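Local atomic coordinates of immunoreactive 84kD antigen PG93 (Porphyromonas gingivalis, PDB entry 5M11), a protein that is an essential bacterial surface component of the type IX secretion system and binds zinc and calcium ions. Residues Arg406-Ile414 with Tyr449-Ser458; Ile414-Lys425 with Thr438-Phe447. One frame throughout, in Å; residues are numbered along the deposited sequence.

Overall arrangement
Following the chain from its N-terminal side, strand 402-407, an outer strand of one four-stranded antiparallel sheet, gives way to a loop that leads into the next such sheet, 422-429 to 455-459. Interaction 1 ties the start of that loop, 406-414, to the third and last strands, 446-450 and 455-459, of the second sheet. Interaction 2 lies within the loop so closed: the rest of the connection and the start of strand 422-429 pack on 438-447. The two meet at Ile414, which reaches both, and are joined again where Ser408 meets Glu416 and Ser458 meets Lys444. Interaction 1 thus bridges two consecutive sheets and interaction 2 packs the connection on the second, a succession consistent with propeller blades.

Interaction 1 of 2, residues Arg406-Ile414 with Tyr449-Ser458; sequences RYSGNETAI and YDPQSSTWHS. With CA (calcium ion), chain M; ZN (zinc ion), chain C.
The loop after strand 402-407 comes closest to strand 455-459 where the CA atoms of Ala413 and Trp456 are 5.7 Å apart, and no clear hydrogen bond crosses between the segments. The indole of Trp456 fills the contact. Its six-membered ring turns an edge to the face of Tyr407, an edge-to-face pair with planes at 75° in which Trp456 CZ2 lies 3.6 Å from Tyr407 CG. Thr412 CG2 sits over one indole face in a CH-pi contact 3.7 Å from the centroid of the six-membered ring. Ala413 CB presses on Trp456 CE3 at 3.6 Å, and Ile414 CD1 meets Trp456 CZ3. Tyr449 covers the opposite indole face, completing an aromatic cluster between two successive four-stranded antiparallel sheets, arranged like propeller blades. The rings of Tyr407 and Tyr449 stand oblique, planes at 52°, and Glu397 takes a hydrogen bond with Tyr407 OH. Strands 446-450 and 455-459 are joined by a short loop: Asp450 OD1 accepts from Gln452 N in an Asx turn, and Ser454 and Thr455 face Asp450 as a G1 beta bulge. Asp450 OD2 binds calcium at 2.4 Å, while His457, whose side chain sets off away from 406-414, binds zinc through NE2 at 2.1 Å.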
ATOM      1  N   ARG A 406       5.528 -25.416 -14.101  1.00 66.36           N
ATOM      2  CA  ARG A 406       6.501 -25.117 -13.034  1.00 66.55           C
ATOM      3  C   ARG A 406       7.864 -25.770 -13.385  1.00 74.19           C
ATOM      4  O   ARG A 406       7.966 -26.994 -13.528  1.00 75.58           O
ATOM      5  CB  ARG A 406       6.037 -25.536 -11.622  1.00 65.89           C
ATOM      6  CG  ARG A 406       7.110 -25.240 -10.573  1.00 68.96           C
ATOM      7  CD  ARG A 406       6.782 -25.724  -9.187  1.00 75.88           C
ATOM      8  NE  ARG A 406       7.209 -27.107  -8.959  1.00 88.83           N
ATOM      9  CZ  ARG A 406       8.308 -27.466  -8.302  1.00 93.04           C
ATOM     10  NH1 ARG A 406       9.120 -26.545  -7.794  1.00 75.48           N
ATOM     11  NH2 ARG A 406       8.603 -28.749  -8.140  1.00 69.96           N
ATOM     12  N   TYR A 407       8.897 -24.931 -13.528  1.00 72.21           N
ATOM     13  CA  TYR A 407      10.270 -25.326 -13.870  1.00 73.88           C
ATOM     14  C   TYR A 407      11.176 -25.201 -12.657  1.00 80.40           C
ATOM     15  O   TYR A 407      11.300 -24.103 -12.088  1.00 79.31           O
ATOM     16  CB  TYR A 407      10.817 -24.461 -15.025  1.00 72.60           C
ATOM     17  CG  TYR A 407       9.972 -24.485 -16.278  1.00 73.86           C
ATOM     18  CD1 TYR A 407       9.784 -25.665 -16.993  1.00 77.75           C
ATOM     19  CD2 TYR A 407       9.389 -23.323 -16.771  1.00 72.22           C
ATOM     20  CE1 TYR A 407       9.030 -25.689 -18.164  1.00 78.03           C
ATOM     21  CE2 TYR A 407       8.629 -23.335 -17.940  1.00 73.18           C
ATOM     22  CZ  TYR A 407       8.459 -24.521 -18.638  1.00 83.70           C
ATOM     23  OH  TYR A 407       7.706 -24.564 -19.785  1.00 85.57           O
ATOM     24  N   SER A 408      11.773 -26.337 -12.240  1.00 79.46           N
ATOM     25  CA  SER A 408      12.692 -26.447 -11.104  1.00 80.92           C
ATOM     26  C   SER A 408      13.404 -27.779 -11.136  1.00 90.16           C
ATOM     27  O   SER A 408      12.761 -28.816 -11.307  1.00 91.86           O
ATOM     28  CB  SER A 408      11.958 -26.289  -9.774  1.00 83.87           C
ATOM     29  OG  SER A 408      12.855 -26.229  -8.678  1.00 89.60           O
ATOM     30  N   GLY A 409      14.719 -27.729 -10.976  1.00 88.82           N
ATOM     31  CA  GLY A 409      15.571 -28.904 -10.904  1.00 93.13           C
ATOM     32  C   GLY A 409      15.903 -29.609 -12.202  1.00 99.83           C
ATOM     33  O   GLY A 409      16.020 -28.973 -13.253  1.00 96.66           O
ATOM     34  N   ASN A 410      16.098 -30.948 -12.101  1.00101.46           N
ATOM     35  CA  ASN A 410      16.480 -31.889 -13.162  1.00103.15           C
ATOM     36  C   ASN A 410      15.662 -31.714 -14.455  1.00103.62           C
ATOM     37  O   ASN A 410      14.455 -31.451 -14.386  1.00101.31           O
ATOM     38  CB  ASN A 410      16.361 -33.336 -12.653  1.00112.24           C
ATOM     39  CG  ASN A 410      15.062 -33.695 -11.932  1.00143.25           C
ATOM     40  OD1 ASN A 410      14.128 -32.878 -11.784  1.00134.19           O
ATOM     41  ND2 ASN A 410      14.980 -34.945 -11.465  1.00136.41           N
ATOM     42  N   GLU A 411      16.355 -31.840 -15.633  1.00 99.65           N
ATOM     43  CA  GLU A 411      15.848 -31.711 -17.017  1.00 97.67           C
ATOM     44  C   GLU A 411      15.713 -30.219 -17.433  1.00 94.86           C
ATOM     45  O   GLU A 411      15.746 -29.918 -18.630  1.00 93.10           O
ATOM     46  CB  GLU A 411      14.521 -32.500 -17.214  1.00101.05           C
ATOM     47  CG  GLU A 411      13.622 -32.115 -18.385  1.00111.47           C
ATOM     48  CD  GLU A 411      12.389 -31.307 -18.025  1.00138.76           C
ATOM     49  OE1 GLU A 411      11.739 -31.621 -17.001  1.00139.60           O
ATOM     50  OE2 GLU A 411      12.046 -30.383 -18.798  1.00138.35           O
ATOM     51  N   THR A 412      15.611 -29.302 -16.441  1.00 87.51           N
ATOM     52  CA  THR A 412      15.466 -27.838 -16.568  1.00 81.57           C
ATOM     53  C   THR A 412      16.811 -27.113 -16.270  1.00 80.51           C
ATOM     54  O   THR A 412      17.660 -27.667 -15.558  1.00 81.32           O
ATOM     55  CB  THR A 412      14.381 -27.394 -15.580  1.00 84.05           C
ATOM     56  OG1 THR A 412      13.214 -28.205 -15.724  1.00 84.18           O
ATOM     57  CG2 THR A 412      14.004 -25.999 -15.751  1.00 80.54           C
ATOM     58  N   ALA A 413      16.998 -25.880 -16.791  1.00 72.38           N
ATOM     59  CA  ALA A 413      18.224 -25.114 -16.491  1.00 71.20           C
ATOM     60  C   ALA A 413      18.089 -24.354 -15.149  1.00 72.99           C
ATOM     61  O   ALA A 413      19.079 -23.786 -14.675  1.00 72.95           O
ATOM     62  CB  ALA A 413      18.571 -24.154 -17.618  1.00 69.54           C
ATOM     63  N   ILE A 414      16.867 -24.386 -14.531  1.00 67.19           N
ATOM     64  CA  ILE A 414      16.527 -23.805 -13.224  1.00 65.53           C
ATOM     65  C   ILE A 414      17.228 -24.658 -12.164  1.00 73.34           C
ATOM     66  O   ILE A 414      16.692 -25.672 -11.711  1.00 74.71           O
ATOM     67  CB  ILE A 414      14.973 -23.692 -13.005  1.00 67.04           C
ATOM     68  CG1 ILE A 414      14.246 -22.896 -14.133  1.00 63.85           C
ATOM     69  CG2 ILE A 414      14.589 -23.139 -11.626  1.00 67.64           C
ATOM     70  CD1 ILE A 414      14.842 -21.623 -14.606  1.00 63.08           C
ATOM     71  N   TYR A 449      15.773 -19.536 -21.794  1.00 64.21           N
ATOM     72  CA  TYR A 449      14.732 -20.478 -22.186  1.00 65.18           C
ATOM     73  C   TYR A 449      14.086 -20.035 -23.480  1.00 72.70           C
ATOM     74  O   TYR A 449      13.672 -18.879 -23.597  1.00 70.23           O
ATOM     75  CB  TYR A 449      13.672 -20.625 -21.091  1.00 64.95           C
ATOM     76  CG  TYR A 449      12.530 -21.561 -21.439  1.00 66.85           C
ATOM     77  CD1 TYR A 449      12.766 -22.898 -21.749  1.00 70.66           C
ATOM     78  CD2 TYR A 449      11.210 -21.124 -21.405  1.00 66.65           C
ATOM     79  CE1 TYR A 449      11.720 -23.764 -22.052  1.00 72.85           C
ATOM     80  CE2 TYR A 449      10.156 -21.982 -21.697  1.00 68.95           C
ATOM     81  CZ  TYR A 449      10.415 -23.301 -22.021  1.00 79.88           C
ATOM     82  OH  TYR A 449       9.369 -24.132 -22.322  1.00 87.11           O
ATOM     83  N   ASP A 450      14.038 -20.948 -24.470  1.00 75.03           N
ATOM     84  CA  ASP A 450      13.360 -20.700 -25.747  1.00 76.42           C
ATOM     85  C   ASP A 450      11.952 -21.246 -25.561  1.00 83.27           C
ATOM     86  O   ASP A 450      11.798 -22.469 -25.472  1.00 85.63           O
ATOM     87  CB  ASP A 450      14.098 -21.336 -26.954  1.00 79.92           C
ATOM     88  CG  ASP A 450      13.675 -20.812 -28.332  1.00 88.09           C
ATOM     89  OD1 ASP A 450      12.487 -20.430 -28.494  1.00 87.86           O
ATOM     90  OD2 ASP A 450      14.527 -20.804 -29.255  1.00 92.75           O
ATOM     91  N   PRO A 451      10.928 -20.378 -25.365  1.00 78.80           N
ATOM     92  CA  PRO A 451       9.576 -20.892 -25.104  1.00 79.73           C
ATOM     93  C   PRO A 451       9.008 -21.682 -26.284  1.00 87.47           C
ATOM     94  O   PRO A 451       8.141 -22.535 -26.077  1.00 89.89           O
ATOM     95  CB  PRO A 451       8.757 -19.621 -24.836  1.00 79.24           C
ATOM     96  CG  PRO A 451       9.745 -18.574 -24.543  1.00 81.81           C
ATOM     97  CD  PRO A 451      10.933 -18.904 -25.374  1.00 78.27           C
ATOM     98  N   GLN A 452       9.515 -21.409 -27.506  1.00 82.99           N
ATOM     99  CA  GLN A 452       9.066 -22.031 -28.739  1.00 84.57           C
ATOM    100  C   GLN A 452       9.624 -23.454 -28.867  1.00 89.06           C
ATOM    101  O   GLN A 452       8.847 -24.410 -28.879  1.00 90.34           O
ATOM    102  CB  GLN A 452       9.481 -21.157 -29.938  1.00 86.26           C
ATOM    103  CG  GLN A 452       8.661 -21.392 -31.212  1.00112.40           C
ATOM    104  CD  GLN A 452       9.412 -21.058 -32.487  1.00132.98           C
ATOM    105  OE1 GLN A 452      10.150 -20.062 -32.587  1.00126.63           O
ATOM    106  NE2 GLN A 452       9.210 -21.878 -33.508  1.00126.76           N
ATOM    107  N   SER A 453      10.960 -23.594 -28.955  1.00 84.86           N
ATOM    108  CA  SER A 453      11.610 -24.888 -29.130  1.00 86.83           C
ATOM    109  C   SER A 453      11.659 -25.696 -27.828  1.00 91.19           C
ATOM    110  O   SER A 453      11.954 -26.897 -27.867  1.00 93.69           O
ATOM    111  CB  SER A 453      13.013 -24.703 -29.702  1.00 90.23           C
ATOM    112  OG  SER A 453      13.878 -24.017 -28.814  1.00 95.55           O
ATOM    113  N   SER A 454      11.330 -25.045 -26.688  1.00 85.35           N
ATOM    114  CA  SER A 454      11.350 -25.590 -25.323  1.00 85.20           C
ATOM    115  C   SER A 454      12.763 -26.094 -24.981  1.00 89.63           C
ATOM    116  O   SER A 454      12.921 -27.173 -24.413  1.00 91.91           O
ATOM    117  CB  SER A 454      10.291 -26.674 -25.133  1.00 90.28           C
ATOM    118  OG  SER A 454       9.007 -26.096 -24.979  1.00 99.38           O
ATOM    119  N   THR A 455      13.790 -25.305 -25.351  1.00 83.51           N
ATOM    120  CA  THR A 455      15.195 -25.642 -25.102  1.00 83.28           C
ATOM    121  C   THR A 455      15.744 -24.748 -23.999  1.00 83.15           C
ATOM    122  O   THR A 455      15.272 -23.624 -23.827  1.00 81.72           O
ATOM    123  CB  THR A 455      16.038 -25.562 -26.384  1.00 91.18           C
ATOM    124  OG1 THR A 455      15.898 -24.269 -26.974  1.00 92.53           O
ATOM    125  CG2 THR A 455      15.676 -26.644 -27.391  1.00 90.13           C
ATOM    126  N   TRP A 456      16.712 -25.265 -23.236  1.00 78.52           N
ATOM    127  CA  TRP A 456      17.353 -24.591 -22.110  1.00 76.74           C
ATOM    128  C   TRP A 456      18.865 -24.461 -22.309  1.00 82.41           C
ATOM    129  O   TRP A 456      19.494 -25.356 -22.878  1.00 86.02           O
ATOM    130  CB  TRP A 456      17.101 -25.376 -20.811  1.00 76.59           C
ATOM    131  CG  TRP A 456      15.673 -25.449 -20.359  1.00 77.21           C
ATOM    132  CD1 TRP A 456      14.798 -26.478 -20.566  1.00 81.89           C
ATOM    133  CD2 TRP A 456      14.987 -24.499 -19.528  1.00 74.86           C
ATOM    134  NE1 TRP A 456      13.602 -26.218 -19.935  1.00 80.30           N
ATOM    135  CE2 TRP A 456      13.691 -25.007 -19.291  1.00 79.07           C
ATOM    136  CE3 TRP A 456      15.341 -23.262 -18.964  1.00 73.70           C
ATOM    137  CZ2 TRP A 456      12.739 -24.306 -18.544  1.00 76.56           C
ATOM    138  CZ3 TRP A 456      14.413 -22.597 -18.177  1.00 73.50           C
ATOM    139  CH2 TRP A 456      13.127 -23.113 -17.982  1.00 74.58           C
ATOM    140  N   HIS A 457      19.450 -23.374 -21.788  1.00 75.98           N
ATOM    141  CA  HIS A 457      20.888 -23.094 -21.788  1.00 75.25           C
ATOM    142  C   HIS A 457      21.234 -22.263 -20.565  1.00 74.70           C
ATOM    143  O   HIS A 457      20.580 -21.262 -20.301  1.00 70.89           O
ATOM    144  CB  HIS A 457      21.336 -22.369 -23.065  1.00 75.60           C
ATOM    145  CG  HIS A 457      21.201 -23.174 -24.317  1.00 80.91           C
ATOM    146  ND1 HIS A 457      22.107 -24.177 -24.635  1.00 85.49           N
ATOM    147  CD2 HIS A 457      20.282 -23.086 -25.304  1.00 82.39           C
ATOM    148  CE1 HIS A 457      21.707 -24.667 -25.799  1.00 85.93           C
ATOM    149  NE2 HIS A 457      20.610 -24.046 -26.237  1.00 84.58           N
ATOM    150  N   SER A 458      22.216 -22.701 -19.789  1.00 73.27           N
ATOM    151  CA  SER A 458      22.685 -21.965 -18.614  1.00 72.32           C
ATOM    152  C   SER A 458      24.203 -21.861 -18.655  1.00 75.26           C
ATOM    153  O   SER A 458      24.883 -22.720 -19.240  1.00 76.17           O
ATOM    154  CB  SER A 458      22.203 -22.591 -17.306  1.00 77.36           C
ATOM    155  OG  SER A 458      22.472 -23.980 -17.255  1.00 92.92           O
TER
HETATM  156 CA    CA M 812      13.257 -20.803 -31.287  1.00105.13          CA
HETATM  157 ZN    ZN C 802      19.789 -23.680 -28.113  1.00113.72          ZN

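Interaction 2 of 2, residues Ile414-Lys425 with Thr438-Phe447; sequences IAECNPGDARVK and TLGAVGKNIF
Over one face of the Phe447 ring stands Ile414 CD1, 3.7 Å from the ring centroid and 18° off its normal, while Val424 CG1 lies at the ring edge, near its plane. The guanidinium of Arg423 carries Cys417 SG on one face and has Ala441 CB at its edge; a salt bridge from Arg423 NH2 to Asp421 OD2, 2.8 Å long, steadies its end. A chi1 of 36° tucks Arg423 CG over its own backbone and against the Gly440 carbonyl, before a bend at chi3 turns the chain toward Asp421. Leu439 fills the middle with its two methyls: CD2 lies 3.7 Å from Val424 CG2, the two side chains running together in one direction, and also touches Ile414 CG2, while CD1 reaches Ala415. Farther along, Val442 CG1 and CG2 both meet Ala415 CB at 3.9 Å, and Cys417 CB packs on Ala441 CB. Beneath this layer strands 422-429 and 435-439 form the antiparallel hairpin that opens a four-stranded, propeller-like sheet, with Val424 and Leu439 a non-hydrogen-bonded pair and Lys425 and Thr438 a hydrogen-bonded one. Gly440 N donates to Arg423 O at 2.9 Å, almost straight at 172°. The two backbone bonds between Lys425 and Thr438 are long and weak, but Thr438 OG1 adds a donor to Lys425 O at 2.9 Å, approaching from above the carbonyl plane. Lys425 O therefore receives two donors from Thr438, the hydroxyl supplementing a weak backbone bond, beside contacts that are largely apolar.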
ATOM      1  N   ILE A 414      16.867 -24.386 -14.531  1.00 67.19           N
ATOM      2  CA  ILE A 414      16.527 -23.805 -13.224  1.00 65.53           C
ATOM      3  C   ILE A 414      17.228 -24.658 -12.164  1.00 73.34           C
ATOM      4  O   ILE A 414      16.692 -25.672 -11.711  1.00 74.71           O
ATOM      5  CB  ILE A 414      14.973 -23.692 -13.005  1.00 67.04           C
ATOM      6  CG1 ILE A 414      14.246 -22.896 -14.133  1.00 63.85           C
ATOM      7  CG2 ILE A 414      14.589 -23.139 -11.626  1.00 67.64           C
ATOM      8  CD1 ILE A 414      14.842 -21.623 -14.606  1.00 63.08           C
ATOM      9  N   ALA A 415      18.475 -24.272 -11.843  1.00 72.04           N
ATOM     10  CA  ALA A 415      19.357 -24.939 -10.879  1.00 75.32           C
ATOM     11  C   ALA A 415      18.917 -24.671  -9.433  1.00 81.75           C
ATOM     12  O   ALA A 415      18.634 -23.521  -9.073  1.00 80.61           O
ATOM     13  CB  ALA A 415      20.787 -24.467 -11.081  1.00 75.81           C
ATOM     14  N   GLU A 416      18.876 -25.728  -8.611  1.00 81.29           N
ATOM     15  CA  GLU A 416      18.484 -25.640  -7.208  1.00 83.24           C
ATOM     16  C   GLU A 416      19.710 -25.519  -6.286  1.00 91.49           C
ATOM     17  O   GLU A 416      20.649 -26.316  -6.387  1.00 93.92           O
ATOM     18  CB  GLU A 416      17.638 -26.859  -6.794  1.00 87.47           C
ATOM     19  CG  GLU A 416      16.419 -27.129  -7.661  1.00 94.42           C
ATOM     20  CD  GLU A 416      15.582 -28.333  -7.264  1.00115.98           C
ATOM     21  OE1 GLU A 416      16.159 -29.407  -6.969  1.00111.26           O
ATOM     22  OE2 GLU A 416      14.335 -28.207  -7.286  1.00107.06           O
ATOM     23  N   CYS A 417      19.691 -24.518  -5.390  1.00 88.89           N
ATOM     24  CA  CYS A 417      20.749 -24.262  -4.404  1.00 91.97           C
ATOM     25  C   CYS A 417      20.656 -25.262  -3.270  1.00100.94           C
ATOM     26  O   CYS A 417      21.660 -25.543  -2.612  1.00104.46           O
ATOM     27  CB  CYS A 417      20.681 -22.831  -3.884  1.00 90.81           C
ATOM     28  SG  CYS A 417      19.009 -22.261  -3.489  1.00 92.90           S
ATOM     29  N   ASN A 418      19.446 -25.778  -3.030  1.00 97.90           N
ATOM     30  CA  ASN A 418      19.150 -26.788  -2.019  1.00102.37           C
ATOM     31  C   ASN A 418      18.154 -27.786  -2.595  1.00106.14           C
ATOM     32  O   ASN A 418      17.398 -27.401  -3.479  1.00101.64           O
ATOM     33  CB  ASN A 418      18.623 -26.139  -0.729  1.00103.31           C
ATOM     34  CG  ASN A 418      19.722 -25.620   0.172  1.00112.77           C
ATOM     35  OD1 ASN A 418      20.700 -26.323   0.481  1.00 97.09           O
ATOM     36  ND2 ASN A 418      19.578 -24.378   0.615  1.00101.26           N
ATOM     37  N   PRO A 419      18.140 -29.071  -2.171  1.00107.85           N
ATOM     38  CA  PRO A 419      17.180 -30.021  -2.766  1.00108.34           C
ATOM     39  C   PRO A 419      15.729 -29.530  -2.628  1.00110.81           C
ATOM     40  O   PRO A 419      15.168 -29.491  -1.528  1.00112.36           O
ATOM     41  CB  PRO A 419      17.447 -31.329  -2.001  1.00115.69           C
ATOM     42  CG  PRO A 419      18.848 -31.195  -1.496  1.00121.78           C
ATOM     43  CD  PRO A 419      18.995 -29.737  -1.163  1.00114.37           C
ATOM     44  N   GLY A 420      15.181 -29.090  -3.760  1.00104.20           N
ATOM     45  CA  GLY A 420      13.830 -28.546  -3.876  1.00102.16           C
ATOM     46  C   GLY A 420      13.733 -27.039  -3.701  1.00103.71           C
ATOM     47  O   GLY A 420      12.630 -26.505  -3.520  1.00102.17           O
ATOM     48  N   ASP A 421      14.885 -26.334  -3.774  1.00 99.22           N
ATOM     49  CA  ASP A 421      14.963 -24.888  -3.580  1.00 96.29           C
ATOM     50  C   ASP A 421      15.645 -24.155  -4.758  1.00 95.76           C
ATOM     51  O   ASP A 421      16.874 -24.075  -4.832  1.00 96.24           O
ATOM     52  CB  ASP A 421      15.688 -24.571  -2.265  1.00101.31           C
ATOM     53  CG  ASP A 421      15.211 -23.286  -1.625  1.00115.23           C
ATOM     54  OD1 ASP A 421      14.345 -23.360  -0.716  1.00117.65           O
ATOM     55  OD2 ASP A 421      15.663 -22.202  -2.064  1.00120.98           O
ATOM     56  N   ALA A 422      14.827 -23.603  -5.665  1.00 87.27           N
ATOM     57  CA  ALA A 422      15.297 -22.854  -6.825  1.00 82.81           C
ATOM     58  C   ALA A 422      14.776 -21.429  -6.727  1.00 82.97           C
ATOM     59  O   ALA A 422      13.574 -21.180  -6.863  1.00 80.66           O
ATOM     60  CB  ALA A 422      14.843 -23.525  -8.111  1.00 82.22           C
ATOM     61  N   ARG A 423      15.688 -20.501  -6.424  1.00 78.50           N
ATOM     62  CA  ARG A 423      15.360 -19.096  -6.236  1.00 75.51           C
ATOM     63  C   ARG A 423      15.667 -18.292  -7.512  1.00 74.89           C
ATOM     64  O   ARG A 423      16.829 -18.047  -7.827  1.00 74.85           O
ATOM     65  CB  ARG A 423      16.076 -18.550  -5.003  1.00 78.16           C
ATOM     66  CG  ARG A 423      17.466 -19.110  -4.751  1.00 95.96           C
ATOM     67  CD  ARG A 423      17.975 -18.696  -3.384  1.00107.77           C
ATOM     68  NE  ARG A 423      17.197 -19.288  -2.297  1.00111.03           N
ATOM     69  CZ  ARG A 423      17.723 -19.936  -1.264  1.00127.94           C
ATOM     70  NH1 ARG A 423      19.039 -20.106  -1.176  1.00113.87           N
ATOM     71  NH2 ARG A 423      16.942 -20.438  -0.321  1.00120.35           N
ATOM     72  N   VAL A 424      14.592 -17.892  -8.241  1.00 67.57           N
ATOM     73  CA  VAL A 424      14.626 -17.207  -9.543  1.00 64.13           C
ATOM     74  C   VAL A 424      14.265 -15.701  -9.434  1.00 63.94           C
ATOM     75  O   VAL A 424      13.111 -15.362  -9.144  1.00 62.86           O
ATOM     76  CB  VAL A 424      13.657 -17.920 -10.558  1.00 67.35           C
ATOM     77  CG1 VAL A 424      13.788 -17.347 -11.971  1.00 64.75           C
ATOM     78  CG2 VAL A 424      13.855 -19.434 -10.578  1.00 69.40           C
ATOM     79  N   LYS A 425      15.234 -14.817  -9.748  1.00 57.42           N
ATOM     80  CA  LYS A 425      15.043 -13.359  -9.798  1.00 55.09           C
ATOM     81  C   LYS A 425      15.714 -12.796 -11.076  1.00 58.71           C
ATOM     82  O   LYS A 425      16.416 -13.549 -11.739  1.00 60.16           O
ATOM     83  CB  LYS A 425      15.565 -12.652  -8.524  1.00 57.89           C
ATOM     84  CG  LYS A 425      14.989 -11.251  -8.406  1.00 63.85           C
ATOM     85  CD  LYS A 425      15.385 -10.425  -7.211  1.00 74.52           C
ATOM     86  CE  LYS A 425      14.565  -9.151  -7.332  1.00 83.40           C
ATOM     87  NZ  LYS A 425      14.754  -8.215  -6.201  1.00 89.85           N
ATOM     88  N   THR A 438      18.219 -14.988 -14.202  1.00 57.15           N
ATOM     89  CA  THR A 438      19.285 -15.363 -13.289  1.00 58.89           C
ATOM     90  C   THR A 438      18.701 -16.191 -12.126  1.00 64.28           C
ATOM     91  O   THR A 438      17.496 -16.144 -11.865  1.00 62.83           O
ATOM     92  CB  THR A 438      20.057 -14.112 -12.818  1.00 62.23           C
ATOM     93  OG1 THR A 438      19.317 -13.451 -11.788  1.00 70.02           O
ATOM     94  CG2 THR A 438      20.410 -13.149 -13.967  1.00 46.57           C
ATOM     95  N   LEU A 439      19.570 -16.982 -11.464  1.00 63.71           N
ATOM     96  CA  LEU A 439      19.262 -17.859 -10.328  1.00 64.94           C
ATOM     97  C   LEU A 439      20.202 -17.555  -9.180  1.00 70.87           C
ATOM     98  O   LEU A 439      21.396 -17.302  -9.392  1.00 72.14           O
ATOM     99  CB  LEU A 439      19.407 -19.343 -10.714  1.00 66.82           C
ATOM    100  CG  LEU A 439      18.661 -19.866 -11.938  1.00 70.82           C
ATOM    101  CD1 LEU A 439      19.483 -20.926 -12.664  1.00 73.06           C
ATOM    102  CD2 LEU A 439      17.314 -20.416 -11.558  1.00 73.56           C
ATOM    103  N   GLY A 440      19.680 -17.629  -7.972  1.00 67.70           N
ATOM    104  CA  GLY A 440      20.477 -17.394  -6.778  1.00 68.99           C
ATOM    105  C   GLY A 440      21.107 -18.633  -6.172  1.00 71.80           C
ATOM    106  O   GLY A 440      20.539 -19.729  -6.245  1.00 70.35           O
ATOM    107  N   ALA A 441      22.291 -18.418  -5.548  1.00 69.84           N
ATOM    108  CA  ALA A 441      23.164 -19.342  -4.805  1.00 73.59           C
ATOM    109  C   ALA A 441      23.483 -20.677  -5.551  1.00 79.06           C
ATOM    110  O   ALA A 441      23.445 -21.745  -4.937  1.00 81.35           O
ATOM    111  CB  ALA A 441      22.563 -19.631  -3.433  1.00 76.91           C
ATOM    112  N   VAL A 442      23.831 -20.602  -6.860  1.00 74.45           N
ATOM    113  CA  VAL A 442      24.191 -21.755  -7.718  1.00 75.60           C
ATOM    114  C   VAL A 442      25.307 -21.356  -8.680  1.00 80.18           C
ATOM    115  O   VAL A 442      25.417 -20.164  -8.995  1.00 78.78           O
ATOM    116  CB  VAL A 442      23.000 -22.366  -8.522  1.00 77.31           C
ATOM    117  CG1 VAL A 442      22.121 -23.255  -7.658  1.00 79.04           C
ATOM    118  CG2 VAL A 442      22.182 -21.306  -9.252  1.00 73.04           C
ATOM    119  N   GLY A 443      26.061 -22.355  -9.176  1.00 77.49           N
ATOM    120  CA  GLY A 443      27.148 -22.193 -10.146  1.00 77.01           C
ATOM    121  C   GLY A 443      26.751 -21.524 -11.456  1.00 78.13           C
ATOM    122  O   GLY A 443      27.104 -20.360 -11.678  1.00 75.92           O
ATOM    123  N   LYS A 444      25.993 -22.251 -12.333  1.00 73.16           N
ATOM    124  CA  LYS A 444      25.497 -21.771 -13.637  1.00 68.83           C
ATOM    125  C   LYS A 444      24.322 -20.810 -13.393  1.00 71.03           C
ATOM    126  O   LYS A 444      23.140 -21.144 -13.585  1.00 69.77           O
ATOM    127  CB  LYS A 444      25.105 -22.948 -14.548  1.00 70.42           C
ATOM    128  CG  LYS A 444      26.267 -23.814 -15.021  1.00 70.81           C
ATOM    129  CD  LYS A 444      25.798 -25.164 -15.553  1.00 83.25           C
ATOM    130  CE  LYS A 444      25.640 -25.176 -17.057  1.00104.20           C
ATOM    131  NZ  LYS A 444      24.503 -26.032 -17.504  1.00119.54           N
ATOM    132  N   ASN A 445      24.693 -19.608 -12.935  1.00 66.97           N
ATOM    133  CA  ASN A 445      23.851 -18.501 -12.503  1.00 64.80           C
ATOM    134  C   ASN A 445      22.865 -17.990 -13.544  1.00 67.11           C
ATOM    135  O   ASN A 445      21.683 -17.877 -13.240  1.00 65.33           O
ATOM    136  CB  ASN A 445      24.745 -17.333 -12.066  1.00 64.09           C
ATOM    137  CG  ASN A 445      25.078 -17.303 -10.597  1.00 92.36           C
ATOM    138  OD1 ASN A 445      26.140 -16.833 -10.223  1.00 85.80           O
ATOM    139  ND2 ASN A 445      24.173 -17.748  -9.716  1.00 87.60           N
ATOM    140  N   ILE A 446      23.372 -17.602 -14.729  1.00 63.86           N
ATOM    141  CA  ILE A 446      22.632 -16.991 -15.841  1.00 60.75           C
ATOM    142  C   ILE A 446      22.038 -18.071 -16.756  1.00 64.53           C
ATOM    143  O   ILE A 446      22.736 -19.020 -17.108  1.00 66.81           O
ATOM    144  CB  ILE A 446      23.602 -16.043 -16.613  1.00 63.05           C
ATOM    145  CG1 ILE A 446      24.200 -14.945 -15.665  1.00 63.07           C
ATOM    146  CG2 ILE A 446      22.897 -15.409 -17.812  1.00 61.27           C
ATOM    147  CD1 ILE A 446      25.628 -14.597 -15.896  1.00 64.86           C
ATOM    148  N   PHE A 447      20.760 -17.921 -17.153  1.00 58.37           N
ATOM    149  CA  PHE A 447      20.109 -18.895 -18.031  1.00 58.04           C
ATOM    150  C   PHE A 447      19.263 -18.230 -19.136  1.00 60.99           C
ATOM    151  O   PHE A 447      18.951 -17.035 -19.083  1.00 58.86           O
ATOM    152  CB  PHE A 447      19.242 -19.900 -17.216  1.00 60.50           C
ATOM    153  CG  PHE A 447      17.934 -19.367 -16.673  1.00 59.89           C
ATOM    154  CD1 PHE A 447      16.791 -19.347 -17.460  1.00 60.83           C
ATOM    155  CD2 PHE A 447      17.839 -18.912 -15.366  1.00 62.56           C
ATOM    156  CE1 PHE A 447      15.591 -18.827 -16.969  1.00 60.69           C
ATOM    157  CE2 PHE A 447      16.635 -18.400 -14.873  1.00 63.94           C
ATOM    158  CZ  PHE A 447      15.522 -18.346 -15.684  1.00 60.15           C
TER